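Local coordinates for p800 reaction center core protein (Heliobacterium modesticaldum, PDB 5V8K) that forms the core of a homodimeric photosynthetic reaction centre, holding bacteriochlorophyll g, bacteriochlorophyll g', calcium and an iron-sulfur cluster, at residues Q508-T511 and A512-S515; G519-I522 and Q523-L526; A455-I459 and D460-M464. One frame throughout, in Å; residues are numbered along the deposited sequence.

Interaction 1 of 3, residues Q508-T511 and A512-S515. With CA (calcium ion), chain B; GB0 (Bacteriochlorophyll g'), chain C.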
loop_
_atom_site.group_PDB
_atom_site.type_symbol
_atom_site.label_atom_id
_atom_site.label_comp_id
_atom_site.label_asym_id
_atom_site.label_seq_id
_atom_site.Cartn_x
_atom_site.Cartn_y
_atom_site.Cartn_z
ATOM N N GLN A 508 2.339 -4.707 18.923
ATOM C CA GLN A 508 2.357 -5.727 19.961
ATOM C C GLN A 508 2.058 -7.121 19.401
ATOM O O GLN A 508 2.725 -8.089 19.759
ATOM C CB GLN A 508 1.361 -5.348 21.048
ATOM C CG GLN A 508 1.396 -6.258 22.264
ATOM C CD GLN A 508 0.537 -7.506 22.072
ATOM O OE1 GLN A 508 -0.508 -7.479 21.433
ATOM N NE2 GLN A 508 0.964 -8.592 22.673
ATOM N N GLN A 509 1.047 -7.239 18.545
ATOM C CA GLN A 509 0.705 -8.513 17.930
ATOM C C GLN A 509 1.830 -9.015 17.026
ATOM O O GLN A 509 2.232 -10.183 17.104
ATOM C CB GLN A 509 -0.583 -8.372 17.154
ATOM C CG GLN A 509 -1.830 -8.169 18.017
ATOM C CD GLN A 509 -2.360 -9.418 18.621
ATOM O OE1 GLN A 509 -3.072 -10.204 17.981
ATOM N NE2 GLN A 509 -2.034 -9.620 19.860
ATOM N N THR A 510 2.374 -8.136 16.190
ATOM C CA THR A 510 3.461 -8.542 15.298
ATOM C C THR A 510 4.689 -8.981 16.084
ATOM O O THR A 510 5.371 -9.943 15.694
ATOM C CB THR A 510 3.808 -7.396 14.334
ATOM O OG1 THR A 510 2.666 -7.046 13.563
ATOM C CG2 THR A 510 4.846 -7.818 13.394
ATOM N N THR A 511 4.996 -8.285 17.188
ATOM C CA THR A 511 6.059 -8.720 18.085
ATOM C C THR A 511 5.775 -10.130 18.628
ATOM O O THR A 511 6.661 -10.986 18.643
ATOM C CB THR A 511 6.236 -7.710 19.229
ATOM O OG1 THR A 511 6.685 -6.476 18.677
ATOM C CG2 THR A 511 7.295 -8.181 20.235
ATOM N N ALA A 512 4.527 -10.400 19.017
ATOM C CA ALA A 512 4.165 -11.717 19.512
ATOM C C ALA A 512 4.286 -12.784 18.427
ATOM O O ALA A 512 4.565 -13.943 18.740
ATOM C CB ALA A 512 2.744 -11.721 20.057
ATOM N N MET A 513 4.099 -12.406 17.154
ATOM C CA MET A 513 4.172 -13.369 16.056
ATOM C C MET A 513 5.561 -13.978 15.912
ATOM O O MET A 513 5.684 -15.100 15.409
ATOM C CB MET A 513 3.760 -12.727 14.733
ATOM C CG MET A 513 2.295 -12.478 14.588
ATOM S SD MET A 513 1.997 -11.485 13.095
ATOM C CE MET A 513 0.419 -10.707 13.489
ATOM N N PHE A 514 6.614 -13.274 16.342
ATOM C CA PHE A 514 7.961 -13.820 16.252
ATOM C C PHE A 514 8.131 -15.067 17.122
ATOM O O PHE A 514 9.041 -15.869 16.867
ATOM C CB PHE A 514 9.030 -12.771 16.646
ATOM C CG PHE A 514 9.334 -11.801 15.565
ATOM C CD1 PHE A 514 10.258 -12.120 14.574
ATOM C CD2 PHE A 514 8.652 -10.589 15.486
ATOM C CE1 PHE A 514 10.497 -11.248 13.509
ATOM C CE2 PHE A 514 8.891 -9.683 14.435
ATOM C CZ PHE A 514 9.818 -10.001 13.455
ATOM N N SER A 515 7.286 -15.247 18.138
ATOM C CA SER A 515 7.530 -16.284 19.128
ATOM C C SER A 515 6.414 -17.329 19.244
ATOM O O SER A 515 6.486 -18.163 20.133
ATOM C CB SER A 515 7.801 -15.637 20.500
ATOM O OG SER A 515 6.621 -15.098 21.024
HETATM CA CA CA B . -4.985 -11.550 18.091
HETATM C C1 GB0 C . -6.917 -1.205 4.413
HETATM C C2 GB0 C . -7.384 -1.092 5.834
HETATM C C3 GB0 C . -6.543 -0.648 6.734
HETATM C C4 GB0 C . -5.152 -0.253 6.384
HETATM C C5 GB0 C . -7.022 -0.556 8.124
HETATM C C6 GB0 C . -6.823 0.840 8.647
HETATM N NB GB0 C . 2.611 -2.546 5.735
HETATM N ND GB0 C . 0.568 -4.785 8.280
HETATM C C10 GB0 C . -8.988 1.139 11.826
HETATM C C11 GB0 C . -9.818 2.368 12.133
HETATM C C12 GB0 C . -9.894 2.560 13.630
HETATM C C13 GB0 C . -10.887 3.287 14.161
HETATM C C14 GB0 C . -11.952 3.875 13.302
HETATM C C15 GB0 C . -10.976 3.570 15.635
HETATM C C1A GB0 C . -1.271 -4.178 5.854
HETATM C C1B GB0 C . 2.340 -2.346 4.446
HETATM C C1C GB0 C . 4.098 -3.104 8.382
HETATM C C1D GB0 C . 0.747 -5.409 9.411
HETATM C C2A GB0 C . -2.072 -4.310 4.577
HETATM C C2B GB0 C . 3.437 -1.730 3.875
HETATM C C2C GB0 C . 5.059 -3.035 9.514
HETATM C C2D GB0 C . -0.372 -6.264 10.133
HETATM C C3A GB0 C . -0.994 -4.100 3.537
HETATM C C3B GB0 C . 4.405 -1.557 4.837
HETATM C C3C GB0 C . 4.169 -3.957 10.252
HETATM C C3D GB0 C . -1.236 -5.949 9.088
HETATM C C4A GB0 C . 0.068 -3.535 4.435
HETATM C C4B GB0 C . 3.878 -2.126 5.996
HETATM C C4C GB0 C . 3.036 -4.392 9.586
HETATM C C4D GB0 C . -0.739 -5.135 8.023
HETATM C C7 GB0 C . -7.301 0.862 10.070
HETATM C C8 GB0 C . -8.571 1.140 10.378
HETATM C C9 GB0 C . -9.572 1.379 9.293
HETATM C CAA GB0 C . -3.186 -3.280 4.458
HETATM C CAB GB0 C . 5.688 -0.879 4.507
HETATM C CAC GB0 C . 4.392 -4.450 11.626
HETATM C CAD GB0 C . -2.633 -6.271 8.781
HETATM C CBA GB0 C . -4.063 -3.554 3.240
HETATM C CBB GB0 C . 6.790 -0.903 5.181
HETATM C CBC GB0 C . 5.597 -4.061 12.451
HETATM C CBD GB0 C . -2.971 -5.625 7.469
HETATM C CED GB0 C . -6.539 -4.488 7.734
HETATM C CGA GB0 C . -5.214 -2.578 3.173
HETATM C CGD GB0 C . -4.092 -4.692 7.738
HETATM C CHA GB0 C . -1.706 -4.985 7.019
HETATM C CHB GB0 C . 1.058 -2.780 3.867
HETATM C CHC GB0 C . 4.595 -2.248 7.284
HETATM C CHD GB0 C . 2.021 -5.292 10.131
HETATM C CMA GB0 C . -0.456 -5.379 2.854
HETATM C CMB GB0 C . 3.567 -1.219 2.486
HETATM C CMC GB0 C . 6.402 -3.644 9.093
HETATM C CMD GB0 C . -0.449 -7.038 11.379
HETATM N NA GB0 C . 0.031 -3.927 5.704
HETATM N NC GB0 C . 2.988 -3.822 8.374
HETATM O O1A GB0 C . -5.387 -1.835 2.216
HETATM O O1D GB0 C . -3.982 -3.595 8.270
HETATM O O2A GB0 C . -5.970 -2.283 4.378
HETATM O O2D GB0 C . -5.372 -5.176 7.360
HETATM O OBD GB0 C . -3.526 -7.003 9.324
HETATM MG MG GB0 C . 1.639 -3.921 6.862
HETATM O O HOH W 1 7.907 -12.213 20.697
HETATM O O HOH W 2 -5.262 -11.112 20.386
HETATM O O HOH W 3 -7.008 -13.012 18.418
#
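Met513 lays an extended side chain along the preceding turn, against the backbone of Gln509 and Thr510. Met513 N donates to Gln509 O at 2.9 Å, with only a weak second bond to Thr510 O. CG packs on the same Gln509 carbonyl oxygen, and Met513 SD sits 4.0 Å from Thr510 CA. This is the compact side: Met513 is buried against Met521, Ile522 and Leu525 of helix 520-539 and against Ala596 and Leu597 of helix 575-599. Phe514 turns its ring beside the carbonyls of Thr510 and Thr511; Thr511 O lies at the ring edge, in its plane, while Phe514 CD2 approaches Thr510 O obliquely at 3.4 Å. Phe503 of the second subunit packs against both Phe514 and Thr510.

This is the C-terminal part of helix 502-513, where the bonding passes from the four-residue step of Ala512 N to Gln508 O to the three-residue step of Phe514 N to Thr511 O (3.2 Å). Gln509 supplies a ligand of the calcium site. Its chain bends at chi2 (-79°), placing Gln509 OE1 2.3 Å from the calcium ion, which Asp460, the carbonyl of Leu597 and two waters also bind. The other amide branch fixes the rotation of this ligand: Gln509 NE2 meets Gln508 OE1 at 3.1 Å in an almost straight bond (172°). Thr510, its OG1 bonded to Ile506 O, rests on the bacteriochlorophyll g' substituent, with Thr510 OG1 3.7 Å from CAC.

The opposite character belongs to Thr511 and Ser515, both exposed. Thr511 OG1 turns back to Ile507 O, and a water donates to Thr511 O (2.7 Å) while also bonding to Ser515 OG.

Interaction 2 of 3, residues G519-I522 and Q523-L526. With GBF (Bacteriochlorophyll g), chain D.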
loop_
_atom_site.group_PDB
_atom_site.type_symbol
_atom_site.label_atom_id
_atom_site.label_comp_id
_atom_site.label_asym_id
_atom_site.label_seq_id
_atom_site.Cartn_x
_atom_site.Cartn_y
_atom_site.Cartn_z
ATOM N N GLY A 519 7.502 -18.636 14.661
ATOM C CA GLY A 519 7.607 -17.401 13.902
ATOM C C GLY A 519 6.829 -17.354 12.600
ATOM O O GLY A 519 6.851 -16.316 11.917
ATOM N N HIS A 520 6.113 -18.424 12.244
ATOM C CA HIS A 520 5.609 -18.558 10.892
ATOM C C HIS A 520 4.717 -17.401 10.454
ATOM O O HIS A 520 4.716 -17.045 9.271
ATOM C CB HIS A 520 4.857 -19.876 10.722
ATOM C CG HIS A 520 4.580 -20.156 9.295
ATOM N ND1 HIS A 520 5.594 -20.346 8.388
ATOM C CD2 HIS A 520 3.437 -20.098 8.582
ATOM C CE1 HIS A 520 5.082 -20.461 7.181
ATOM N NE2 HIS A 520 3.779 -20.291 7.272
ATOM N N MET A 521 3.952 -16.795 11.364
ATOM C CA MET A 521 3.074 -15.727 10.919
ATOM C C MET A 521 3.855 -14.506 10.435
ATOM O O MET A 521 3.311 -13.754 9.636
ATOM C CB MET A 521 2.059 -15.344 11.981
ATOM C CG MET A 521 1.023 -16.431 12.284
ATOM S SD MET A 521 -0.069 -16.831 10.868
ATOM C CE MET A 521 0.599 -18.366 10.823
ATOM N N ILE A 522 5.147 -14.360 10.780
ATOM C CA ILE A 522 5.950 -13.327 10.130
ATOM C C ILE A 522 6.158 -13.665 8.648
ATOM O O ILE A 522 6.054 -12.793 7.778
ATOM C CB ILE A 522 7.290 -13.127 10.872
ATOM C CG1 ILE A 522 7.037 -12.705 12.318
ATOM C CG2 ILE A 522 8.186 -12.063 10.189
ATOM C CD1 ILE A 522 6.264 -11.448 12.526
ATOM N N GLN A 523 6.484 -14.922 8.338
ATOM C CA GLN A 523 6.552 -15.359 6.938
ATOM C C GLN A 523 5.245 -15.083 6.206
ATOM O O GLN A 523 5.249 -14.559 5.094
ATOM C CB GLN A 523 6.926 -16.841 6.862
ATOM C CG GLN A 523 6.686 -17.454 5.468
ATOM C CD GLN A 523 7.567 -18.604 5.151
ATOM O OE1 GLN A 523 8.694 -18.681 5.618
ATOM N NE2 GLN A 523 7.087 -19.488 4.275
ATOM N N ALA A 524 4.114 -15.363 6.843
ATOM C CA ALA A 524 2.834 -15.105 6.219
ATOM C C ALA A 524 2.665 -13.627 5.904
ATOM O O ALA A 524 2.230 -13.264 4.805
ATOM C CB ALA A 524 1.711 -15.570 7.121
ATOM N N LEU A 525 2.986 -12.759 6.874
ATOM C CA LEU A 525 2.867 -11.329 6.660
ATOM C C LEU A 525 3.740 -10.898 5.507
ATOM O O LEU A 525 3.280 -10.224 4.595
ATOM C CB LEU A 525 3.252 -10.545 7.918
ATOM C CG LEU A 525 2.299 -10.354 9.073
ATOM C CD1 LEU A 525 2.912 -9.419 10.096
ATOM C CD2 LEU A 525 1.034 -9.769 8.645
ATOM N N LEU A 526 5.016 -11.268 5.545
ATOM C CA LEU A 526 5.936 -10.812 4.518
ATOM C C LEU A 526 5.507 -11.275 3.138
ATOM O O LEU A 526 5.554 -10.498 2.182
ATOM C CB LEU A 526 7.350 -11.302 4.803
ATOM C CG LEU A 526 8.066 -10.639 5.976
ATOM C CD1 LEU A 526 9.335 -11.414 6.273
ATOM C CD2 LEU A 526 8.413 -9.257 5.636
HETATM MG MG GBF D . 2.218 -20.797 5.609
HETATM C CHA GBF D . -0.268 -21.736 7.970
HETATM C CHB GBF D . 3.528 -23.760 5.963
HETATM C CHC GBF D . 4.006 -20.053 2.747
HETATM C CHD GBF D . 0.225 -17.898 4.991
HETATM N NA GBF D . 1.752 -22.377 6.730
HETATM C C1A GBF D . 0.801 -22.691 7.637
HETATM C C2A GBF D . 0.804 -24.065 8.320
HETATM C C3A GBF D . 2.227 -24.406 7.949
HETATM C C4A GBF D . 2.521 -23.461 6.800
HETATM C CMA GBF D . 3.153 -24.020 9.087
HETATM C CAA GBF D . -0.282 -25.012 7.819
HETATM C CBA GBF D . -0.278 -25.190 6.305
HETATM C CGA GBF D . -1.177 -24.167 5.636
HETATM O O1A GBF D . -2.169 -23.704 6.183
HETATM O O2A GBF D . -0.891 -23.689 4.334
HETATM N NB GBF D . 3.563 -21.841 4.491
HETATM C C1B GBF D . 4.069 -23.030 4.810
HETATM C C2B GBF D . 5.030 -23.403 3.874
HETATM C C3B GBF D . 5.105 -22.357 2.963
HETATM C C4B GBF D . 4.220 -21.372 3.421
HETATM C CMB GBF D . 5.765 -24.740 3.832
HETATM C CAB GBF D . 5.989 -22.217 1.788
HETATM C CBB GBF D . 6.675 -23.141 1.183
HETATM N NC GBF D . 2.145 -19.271 4.230
HETATM C C1C GBF D . 2.928 -19.136 3.160
HETATM C C2C GBF D . 2.824 -18.012 2.177
HETATM C C3C GBF D . 1.673 -17.493 2.949
HETATM C C4C GBF D . 1.336 -18.198 4.090
HETATM C CMC GBF D . 4.053 -17.130 2.343
HETATM C CAC GBF D . 0.909 -16.303 2.514
HETATM C CBC GBF D . 1.257 -15.561 1.240
HETATM N ND GBF D . 0.464 -20.016 6.148
HETATM C C1D GBF D . -0.187 -18.866 6.007
HETATM C C2D GBF D . -1.441 -18.481 6.909
HETATM C C3D GBF D . -1.302 -19.685 7.591
HETATM C C4D GBF D . -0.250 -20.560 7.197
HETATM C CMD GBF D . -2.347 -17.319 6.984
HETATM C CAD GBF D . -2.009 -20.354 8.697
HETATM O OBD GBF D . -3.003 -20.009 9.427
HETATM C CBD GBF D . -1.444 -21.751 8.854
HETATM C CGD GBF D . -1.013 -21.947 10.265
HETATM O O1D GBF D . -1.705 -22.522 11.076
HETATM O O2D GBF D . 0.247 -21.375 10.667
HETATM C CED GBF D . 0.635 -21.268 12.022
HETATM C C1 GBF D . -2.003 -23.054 3.643
HETATM C C2 GBF D . -2.877 -24.114 2.952
HETATM C C3 GBF D . -4.215 -24.257 3.123
HETATM C C4 GBF D . -4.937 -23.334 4.063
HETATM C C5 GBF D . -4.917 -25.369 2.357
HETATM C C6 GBF D . -6.119 -25.944 3.102
HETATM C C7 GBF D . -6.918 -26.883 2.229
HETATM C C8 GBF D . -8.170 -27.225 2.633
HETATM C C9 GBF D . -8.692 -26.687 3.943
HETATM C C10 GBF D . -9.090 -28.163 1.858
HETATM C C11 GBF D . -8.630 -28.391 0.429
HETATM C C12 GBF D . -9.762 -28.896 -0.449
HETATM C C13 GBF D . -9.917 -30.182 -0.799
HETATM C C14 GBF D . -8.964 -31.221 -0.309
HETATM C C15 GBF D . -11.065 -30.585 -1.697
#
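His520 and Gln523 meet beside a bacteriochlorophyll g, the amide of Gln523 lying obliquely to the imidazole with their planes 50° apart. Gln523 CD is 3.7 Å from His520 CE1, and the extended glutamine chain carries Gln523 NE2 on to the macrocycle, 3.5 Å from CHC. Both nitrogens of the histidine are used. His520 NE2 binds the magnesium (MG) of the bacteriochlorophyll at 2.3 Å, and His520 ND1 is hydrogen-bonded to His345 NE2 of the second subunit, so the axial ligand is positioned from across the dimer interface. The two bonds together hold the ring's rotation, and the hydrogen bond could polarise it toward the metal. CG of His520 is anti to the backbone N (chi1 -168°), which swings the imidazole out to the pigment; one face of the ring receives the macrocycle methyl CMA.

His520 is an axial ligand at the first turn of helix 520-539, most of which is predicted to span the membrane; histidine ligation of this kind is common for chlorophylls in type I reaction centres. The backbone of this turn is well paired: Ile522 N donates to Gly519 O, and the regular four-residue bonds then follow, Ala524 N to His520 O, Leu525 N to Met521 O, and Leu526 N to Ile522 O at 2.9 Å, the last nearly straight (173°). Ala524 CB packs 3.5 Å from CHD of the pigment, whereas Ile522 CG2 crosses Leu526 CD1 at 4.1 Å. Leu525 faces Cys593 and Ala596 of helix 575-599.

Interaction 3 of 3, residues A455-I459 and D460-M464. With CA (calcium ion), chain B; GBF (Bacteriochlorophyll g), chain Y.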
loop_
_atom_site.group_PDB
_atom_site.type_symbol
_atom_site.label_atom_id
_atom_site.label_comp_id
_atom_site.label_asym_id
_atom_site.label_seq_id
_atom_site.Cartn_x
_atom_site.Cartn_y
_atom_site.Cartn_z
ATOM N N ALA A 455 -14.158 -3.809 12.328
ATOM C CA ALA A 455 -14.844 -4.882 13.028
ATOM C C ALA A 455 -13.834 -5.831 13.670
ATOM O O ALA A 455 -13.955 -6.166 14.848
ATOM C CB ALA A 455 -15.754 -5.631 12.076
ATOM N N TRP A 456 -12.790 -6.203 12.933
ATOM C CA TRP A 456 -11.782 -7.100 13.482
ATOM C C TRP A 456 -11.027 -6.451 14.637
ATOM O O TRP A 456 -10.860 -7.061 15.708
ATOM C CB TRP A 456 -10.803 -7.562 12.390
ATOM C CG TRP A 456 -9.678 -8.315 13.069
ATOM C CD1 TRP A 456 -8.425 -7.864 13.264
ATOM C CD2 TRP A 456 -9.760 -9.586 13.732
ATOM N NE1 TRP A 456 -7.701 -8.770 14.014
ATOM C CE2 TRP A 456 -8.501 -9.838 14.312
ATOM C CE3 TRP A 456 -10.775 -10.524 13.907
ATOM C CZ2 TRP A 456 -8.222 -11.018 15.046
ATOM C CZ3 TRP A 456 -10.505 -11.694 14.638
ATOM C CH2 TRP A 456 -9.239 -11.928 15.185
ATOM N N PHE A 457 -10.547 -5.222 14.442
ATOM C CA PHE A 457 -9.840 -4.533 15.513
ATOM C C PHE A 457 -10.710 -4.439 16.759
ATOM O O PHE A 457 -10.235 -4.704 17.865
ATOM C CB PHE A 457 -9.365 -3.161 15.051
ATOM C CG PHE A 457 -8.299 -3.211 13.969
ATOM C CD1 PHE A 457 -7.227 -4.088 14.047
ATOM C CD2 PHE A 457 -8.403 -2.399 12.844
ATOM C CE1 PHE A 457 -6.269 -4.123 13.017
ATOM C CE2 PHE A 457 -7.470 -2.418 11.869
ATOM C CZ PHE A 457 -6.411 -3.285 11.933
ATOM N N TYR A 458 -12.005 -4.170 16.598
ATOM C CA TYR A 458 -12.879 -4.127 17.766
ATOM C C TYR A 458 -12.972 -5.497 18.436
ATOM O O TYR A 458 -12.819 -5.624 19.662
ATOM C CB TYR A 458 -14.261 -3.625 17.372
ATOM C CG TYR A 458 -15.227 -3.672 18.512
ATOM C CD1 TYR A 458 -15.243 -2.673 19.465
ATOM C CD2 TYR A 458 -16.128 -4.701 18.641
ATOM C CE1 TYR A 458 -16.108 -2.717 20.544
ATOM C CE2 TYR A 458 -17.015 -4.744 19.705
ATOM C CZ TYR A 458 -16.981 -3.759 20.672
ATOM O OH TYR A 458 -17.856 -3.781 21.761
ATOM N N ILE A 459 -13.249 -6.532 17.643
ATOM C CA ILE A 459 -13.509 -7.859 18.188
ATOM C C ILE A 459 -12.272 -8.398 18.904
ATOM O O ILE A 459 -12.379 -9.086 19.914
ATOM C CB ILE A 459 -13.994 -8.781 17.049
ATOM C CG1 ILE A 459 -15.468 -8.492 16.752
ATOM C CG2 ILE A 459 -13.767 -10.274 17.372
ATOM C CD1 ILE A 459 -15.941 -9.096 15.435
ATOM N N ASP A 460 -11.093 -8.084 18.408
ATOM C CA ASP A 460 -9.876 -8.531 19.047
ATOM C C ASP A 460 -9.449 -7.644 20.215
ATOM O O ASP A 460 -8.312 -7.778 20.657
ATOM C CB ASP A 460 -8.721 -8.601 18.056
ATOM C CG ASP A 460 -7.840 -9.851 18.277
ATOM O OD1 ASP A 460 -8.327 -10.857 18.810
ATOM O OD2 ASP A 460 -6.649 -9.792 17.933
ATOM N N GLY A 461 -10.297 -6.749 20.716
ATOM C CA GLY A 461 -9.965 -6.022 21.933
ATOM C C GLY A 461 -9.090 -4.785 21.778
ATOM O O GLY A 461 -8.546 -4.315 22.780
ATOM N N CYS A 462 -8.907 -4.258 20.566
ATOM C CA CYS A 462 -8.322 -2.926 20.408
ATOM C C CYS A 462 -9.143 -1.853 21.119
ATOM O O CYS A 462 -10.378 -1.897 21.150
ATOM C CB CYS A 462 -8.213 -2.516 18.947
ATOM S SG CYS A 462 -6.972 -3.356 18.070
ATOM N N TRP A 463 -8.437 -0.867 21.665
ATOM C CA TRP A 463 -9.064 0.389 22.056
ATOM C C TRP A 463 -9.453 1.158 20.793
ATOM O O TRP A 463 -8.600 1.477 19.955
ATOM C CB TRP A 463 -8.108 1.204 22.926
ATOM C CG TRP A 463 -8.644 2.542 23.380
ATOM C CD1 TRP A 463 -8.243 3.783 22.960
ATOM C CD2 TRP A 463 -9.673 2.761 24.337
ATOM N NE1 TRP A 463 -8.939 4.754 23.626
ATOM C CE2 TRP A 463 -9.826 4.154 24.477
ATOM C CE3 TRP A 463 -10.467 1.911 25.110
ATOM C CZ2 TRP A 463 -10.744 4.709 25.326
ATOM C CZ3 TRP A 463 -11.360 2.458 25.958
ATOM C CH2 TRP A 463 -11.503 3.852 26.068
ATOM N N MET A 464 -10.743 1.400 20.608
ATOM C CA MET A 464 -11.193 2.033 19.384
ATOM C C MET A 464 -11.521 3.517 19.591
ATOM O O MET A 464 -12.065 4.165 18.692
ATOM C CB MET A 464 -12.369 1.232 18.821
ATOM C CG MET A 464 -11.995 -0.241 18.436
ATOM S SD MET A 464 -10.724 -0.365 17.143
ATOM C CE MET A 464 -11.699 0.035 15.713
HETATM CA CA CA B . -4.985 -11.550 18.091
HETATM MG MG GBF Y . -24.419 -4.690 19.127
HETATM C CHA GBF Y . -24.514 -6.853 21.860
HETATM C CHB GBF Y . -21.162 -4.268 19.703
HETATM C CHC GBF Y . -24.369 -3.171 16.038
HETATM C CHD GBF Y . -27.673 -6.014 18.300
HETATM N NA GBF Y . -23.137 -5.379 20.490
HETATM C C1A GBF Y . -23.282 -6.037 21.645
HETATM C C2A GBF Y . -22.025 -6.437 22.377
HETATM C C3A GBF Y . -21.147 -5.308 21.884
HETATM C C4A GBF Y . -21.852 -4.981 20.615
HETATM C CMA GBF Y . -21.201 -4.113 22.857
HETATM C CAA GBF Y . -21.390 -7.819 22.155
HETATM C CBA GBF Y . -21.419 -8.241 20.694
HETATM C CGA GBF Y . -20.307 -7.629 19.867
HETATM O O1A GBF Y . -19.212 -7.353 20.314
HETATM O O2A GBF Y . -20.506 -7.510 18.445
HETATM N NB GBF Y . -22.941 -3.864 18.021
HETATM C C1B GBF Y . -21.675 -3.706 18.431
HETATM C C2B GBF Y . -20.994 -3.009 17.436
HETATM C C3B GBF Y . -21.889 -2.713 16.427
HETATM C C4B GBF Y . -23.123 -3.227 16.837
HETATM C CMB GBF Y . -19.531 -2.639 17.421
HETATM C CAB GBF Y . -21.425 -1.983 15.233
HETATM C CBB GBF Y . -22.023 -1.734 14.111
HETATM N NC GBF Y . -25.722 -4.630 17.564
HETATM C C1C GBF Y . -25.569 -3.940 16.430
HETATM C C2C GBF Y . -26.577 -3.827 15.347
HETATM C C3C GBF Y . -27.453 -4.714 16.136
HETATM C C4C GBF Y . -26.962 -5.130 17.368
HETATM C CMC GBF Y . -27.025 -2.357 15.271
HETATM C CAC GBF Y . -28.798 -5.150 15.690
HETATM C CBC GBF Y . -29.376 -4.732 14.372
HETATM N ND GBF Y . -25.799 -6.016 19.772
HETATM C C1D GBF Y . -26.998 -6.500 19.504
HETATM C C2D GBF Y . -27.735 -7.586 20.445
HETATM C C3D GBF Y . -26.626 -7.567 21.265
HETATM C C4D GBF Y . -25.540 -6.727 20.927
HETATM C CMD GBF Y . -29.029 -8.337 20.492
HETATM C CAD GBF Y . -26.358 -8.100 22.611
HETATM O OBD GBF Y . -26.794 -9.113 23.248
HETATM C CBD GBF Y . -24.962 -7.708 22.975
HETATM C CGD GBF Y . -24.987 -6.945 24.258
HETATM O O1D GBF Y . -25.168 -5.720 24.296
HETATM O O2D GBF Y . -24.851 -7.694 25.468
HETATM C CED GBF Y . -24.934 -6.954 26.679
HETATM C C1 GBF Y . -19.488 -6.943 17.624
HETATM C C2 GBF Y . -19.800 -7.293 16.204
HETATM C C3 GBF Y . -19.069 -6.808 15.200
HETATM C C4 GBF Y . -17.952 -5.862 15.484
HETATM C C5 GBF Y . -19.395 -7.201 13.780
HETATM C C6 GBF Y . -20.055 -6.006 13.064
HETATM C C7 GBF Y . -20.305 -6.315 11.595
HETATM C C8 GBF Y . -21.429 -5.925 10.949
HETATM C C9 GBF Y . -22.510 -5.126 11.639
HETATM C C10 GBF Y . -21.646 -6.201 9.481
HETATM C C11 GBF Y . -21.321 -7.576 9.018
HETATM C C12 GBF Y . -21.890 -7.855 7.642
HETATM C C13 GBF Y . -21.885 -9.097 7.123
HETATM C C14 GBF Y . -22.464 -9.319 5.762
HETATM C C15 GBF Y . -21.301 -10.276 7.879
HETATM O O HOH W 4 -12.620 -3.675 21.652
HETATM O O HOH W 3 -7.008 -13.012 18.418
HETATM O O HOH W 2 -5.262 -11.112 20.386
#
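Trp456 and Asp460 lie side by side where a Schellman motif ends helix 449-459. Gly461, with positive phi, is its C-prime residue: Cys462 N reaches Phe457 O at 3.0 Å, and Gly461 N reaches Tyr458 O at 3.0 Å. With chi1 at 172° the Trp456 side chain points away from its own amide nitrogen and carries the indole toward the helix end; Asp460 CB lies over one face of the indole, a CH-pi contact 4.3 Å from the centroid of the six-membered ring. Asp460 has an uncommon chi1 (-140°) that directs OD2 to the calcium ion, 2.4 Å away; the carboxylate and indole planes are 32° apart. Lys261 forms a salt bridge with Asp460 OD1, and Tyr505 bonds to OD2, so both carboxylate oxygens have further partners.

On the other flank Phe457 and Tyr458 receive the returning loop. Cys462 SG approaches the Phe457 ring obliquely, 5.1 Å from its centroid, a sulfur-aromatic contact. Met464 is bent at both chi2 and chi3, which curls SD back to within 3.7 Å of Phe457 CB while CG sits at the edge of the Tyr458 ring. That tyrosine offers one face to methyl CMB of a bacteriochlorophyll g, and its OH bonds to Glu378 and Asn489. One water donates to both Tyr458 O (2.8 Å) and Cys462 O (2.9 Å).

How the interactions relate
Calcium joins interactions 1 and 3: Gln509 OE1 and Asp460 OD2, 3.6 Å apart, bind the same ion and share its two waters, tying helix 502-513 to the end of helix 449-459, although the contact centres are about 17 Å apart. Interaction 2 lies on the next helix, 520-539, its centre about 10 Å from that of interaction 1. There Ile522 CD1 packs 3.6 Å from Met513 CB, and Leu525 CD1 3.8 Å from Met513 SD. Interactions 1 and 2 both touch the second subunit; interaction 3 does not. Interactions 2 and 3 stay about 10 Å apart at their nearest atoms, each against a different bacteriochlorophyll g.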